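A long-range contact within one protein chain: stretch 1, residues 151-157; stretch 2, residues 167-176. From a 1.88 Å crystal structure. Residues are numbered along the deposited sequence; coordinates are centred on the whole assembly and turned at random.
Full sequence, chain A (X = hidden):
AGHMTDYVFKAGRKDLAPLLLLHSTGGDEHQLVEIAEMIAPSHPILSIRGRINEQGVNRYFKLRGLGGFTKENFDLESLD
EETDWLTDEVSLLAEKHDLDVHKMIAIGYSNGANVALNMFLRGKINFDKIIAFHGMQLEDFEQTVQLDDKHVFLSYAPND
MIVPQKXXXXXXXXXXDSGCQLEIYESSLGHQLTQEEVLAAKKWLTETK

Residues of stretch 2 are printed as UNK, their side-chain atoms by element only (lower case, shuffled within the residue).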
# COMPACT_ATOMS: atom_id res chain seq x y z
N HIS A 151 -8.27 -7.30 8.08
CA HIS A 151 -7.08 -8.12 8.10
C HIS A 151 -6.01 -7.46 7.25
O HIS A 151 -6.29 -6.96 6.15
CB HIS A 151 -7.39 -9.52 7.57
CG HIS A 151 -8.06 -10.39 8.59
ND1 HIS A 151 -7.34 -11.22 9.43
CD2 HIS A 151 -9.36 -10.57 8.91
CE1 HIS A 151 -8.17 -11.86 10.23
NE2 HIS A 151 -9.40 -11.47 9.94
N VAL A 152 -4.79 -7.40 7.77
CA VAL A 152 -3.74 -6.64 7.11
C VAL A 152 -2.45 -7.46 7.23
O VAL A 152 -2.16 -7.99 8.32
CB VAL A 152 -3.54 -5.24 7.79
CG1 VAL A 152 -2.23 -4.57 7.30
CG2 VAL A 152 -4.75 -4.32 7.47
N PHE A 153 -1.71 -7.58 6.14
CA PHE A 153 -0.40 -8.29 6.10
C PHE A 153 0.71 -7.24 5.96
O PHE A 153 0.58 -6.34 5.11
CB PHE A 153 -0.36 -9.20 4.85
CG PHE A 153 0.97 -9.95 4.66
CD1 PHE A 153 1.12 -11.25 5.12
CD2 PHE A 153 2.03 -9.35 3.99
CE1 PHE A 153 2.34 -11.94 4.93
CE2 PHE A 153 3.26 -10.03 3.79
CZ PHE A 153 3.41 -11.31 4.28
N LEU A 154 1.75 -7.32 6.81
CA LEU A 154 2.87 -6.40 6.78
C LEU A 154 4.16 -7.17 6.77
O LEU A 154 4.32 -8.12 7.55
CB LEU A 154 2.92 -5.49 8.03
CG LEU A 154 1.68 -4.67 8.35
CD1 LEU A 154 1.83 -4.00 9.73
CD2 LEU A 154 1.41 -3.61 7.29
N SER A 155 5.10 -6.75 5.94
CA SER A 155 6.47 -7.30 6.07
C SER A 155 7.40 -6.25 6.66
O SER A 155 7.16 -5.06 6.50
CB SER A 155 7.01 -7.77 4.73
OG SER A 155 7.26 -6.67 3.88
N TYR A 156 8.48 -6.73 7.29
CA TYR A 156 9.48 -5.87 7.86
C TYR A 156 10.82 -6.63 7.78
O TYR A 156 10.82 -7.86 7.91
CB TYR A 156 9.07 -5.59 9.31
CG TYR A 156 10.12 -4.96 10.16
CD1 TYR A 156 10.44 -3.60 10.00
CD2 TYR A 156 10.82 -5.71 11.11
CE1 TYR A 156 11.45 -3.01 10.77
CE2 TYR A 156 11.81 -5.13 11.90
CZ TYR A 156 12.11 -3.78 11.73
OH TYR A 156 13.12 -3.20 12.50
N ALA A 157 11.93 -5.94 7.55
CA ALA A 157 13.24 -6.58 7.78
C ALA A 157 14.01 -5.80 8.85
O ALA A 157 14.00 -4.58 8.83
CB ALA A 157 14.04 -6.65 6.47
N UNK A 167 9.63 3.10 14.25
CA UNK A 167 8.63 3.51 13.27
C UNK A 167 7.69 2.36 12.91
O UNK A 167 6.46 2.52 12.92
c UNK A 167 9.28 4.07 11.99
c UNK A 167 8.22 4.49 10.97
n UNK A 167 8.20 5.77 10.62
o UNK A 167 7.39 3.67 10.56
N UNK A 168 8.25 1.19 12.58
CA UNK A 168 7.40 0.02 12.32
C UNK A 168 6.50 -0.37 13.53
O UNK A 168 5.34 -0.70 13.34
c UNK A 168 6.39 -4.56 11.46
c UNK A 168 7.22 -3.50 11.96
c UNK A 168 5.85 -3.20 9.51
c UNK A 168 6.67 -2.15 10.02
c UNK A 168 7.36 -2.30 11.24
c UNK A 168 8.22 -1.17 11.80
c UNK A 168 5.70 -4.41 10.25
N UNK A 169 7.03 -0.27 14.76
CA UNK A 169 6.20 -0.42 15.98
C UNK A 169 5.01 0.52 16.08
O UNK A 169 3.92 0.16 16.57
N UNK A 170 5.22 1.77 15.65
CA UNK A 170 4.15 2.76 15.62
C UNK A 170 3.11 2.44 14.56
O UNK A 170 1.91 2.62 14.79
o UNK A 170 6.17 5.64 16.67
c UNK A 170 5.22 4.82 16.75
o UNK A 170 4.70 4.52 17.88
c UNK A 170 4.68 4.20 15.44
N UNK A 171 3.55 2.00 13.38
CA UNK A 171 2.60 1.56 12.36
C UNK A 171 1.72 0.38 12.84
O UNK A 171 0.52 0.40 12.67
c UNK A 171 3.34 1.16 11.07
c UNK A 171 1.46 1.55 9.44
c UNK A 171 2.45 0.51 10.01
c UNK A 171 3.34 -0.08 8.90
N UNK A 172 2.35 -0.63 13.42
CA UNK A 172 1.60 -1.80 13.91
C UNK A 172 0.61 -1.35 15.01
O UNK A 172 -0.58 -1.74 15.04
n UNK A 172 5.77 -5.41 15.91
c UNK A 172 2.60 -2.81 14.49
c UNK A 172 5.14 -4.25 15.21
c UNK A 172 4.09 -4.77 14.23
c UNK A 172 3.36 -3.63 13.48
N UNK A 173 1.13 -0.52 15.90
CA UNK A 173 0.33 0.04 17.01
C UNK A 173 -0.87 0.83 16.51
O UNK A 173 -1.98 0.67 17.03
N UNK A 174 -0.68 1.71 15.52
CA UNK A 174 -1.82 2.45 14.96
C UNK A 174 -2.86 1.51 14.38
O UNK A 174 -4.04 1.69 14.62
c UNK A 174 -1.39 3.46 13.88
c UNK A 174 -0.66 4.70 14.48
o UNK A 174 -0.12 5.50 13.70
o UNK A 174 -0.66 4.88 15.72
N UNK A 175 -2.42 0.51 13.62
CA UNK A 175 -3.37 -0.49 13.09
C UNK A 175 -4.09 -1.31 14.17
O UNK A 175 -5.30 -1.53 14.11
c UNK A 175 -1.13 -1.57 10.10
c UNK A 175 -2.66 -1.43 12.12
c UNK A 175 -3.38 -0.44 9.90
c UNK A 175 -2.21 -0.74 10.81
N UNK A 176 -3.34 -1.77 15.16
CA UNK A 176 -3.94 -2.58 16.24
C UNK A 176 -4.86 -1.74 17.14
O UNK A 176 -5.91 -2.22 17.59
c UNK A 176 -1.25 -5.25 16.81
o UNK A 176 -1.05 -6.42 16.37
c UNK A 176 -2.41 -4.50 16.21
c UNK A 176 -2.86 -3.30 17.01
o UNK A 176 -0.55 -4.67 17.69

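Position 167 opens the stretch with two side-chain carbons, the second carrying one oxygen and one nitrogen: a carboxamide on a short stem. Its side chain is out of reach of the strand, and both polar atoms are hydrogen-bonded elsewhere in the structure. This is N167.

Position 168 has one carbon followed by a ring of six carbons, with no hydroxyl oxygen. Y156 lies over one face of that ring and L154 CB meets its edge. The residue is F168, chi1 in t. Its ring forms an offset stack with that of Y156, centroids 4.7 Å apart and planes at 15°. F168 CG comes 3.6 Å from Y156 CD1, and Y156 CB sits 3.7 Å from the F168 ring centroid, nearly along the ring normal, a CH-pi contact. At the edge, F168 CZ is 3.7 Å from L154 CB.

Position 169 has no side-chain atoms, so it is G169; an ideal CB here would have room and would find nothing of the strand within 5.5 Å.

Position 170 carries two carbons, the second with two oxygens, a short carboxylate: D170, out of the strand's reach.

Position 171 has four carbons forked at the second; its CA-to-CB bond points toward the strand, and its carbons meet L154. It is L171, whose CD2 lies 4.3 Å from L154 CD1, a light touch.

Position 172 shows four carbons in a row ending in nitrogen. Its CA-to-CB bond points sideways to the strand, and a carbon of the chain meets L154. This is K172, whose aliphatic stem borders the contact: K172 CG is 4.1 Å from L154 CD1.

Position 173 again lacks a side chain. It is G173, and an ideal CB would be crowded by G169 O at 3.1 Å.

Position 174 repeats the short carboxylate, two carbons and two oxygens, out of reach of the strand: D174.

Position 175 has four carbons forked at the second; its CA-to-CB bond points toward the strand, and its carbons meet L154 and V152. This is L175, whose CD1 reaches L154 CD1 at 3.8 Å and V152 CG1 at 4.2 Å.

Position 176 has three carbons, the third bearing two oxygens: E176, exposed and out of contact.

The contact works by matching two periodicities. The strand directs V152, L154 and Y156 toward the helix, while the nearly antiparallel helix, at 172°, answers with F168, L171 and L175. The registers V152–L175, L154–K172 and Y156–F168 follow that reversed direction. No hydrogen bond crosses between the stretches; the helix satisfies backbone groups internally, as in L175 N to L171 O at 3.1 Å. Aromatic stacking joins one end, leucine and valine packing the other, and L154 links both.

Stretch 2 167-176: NFGDLKGDLE
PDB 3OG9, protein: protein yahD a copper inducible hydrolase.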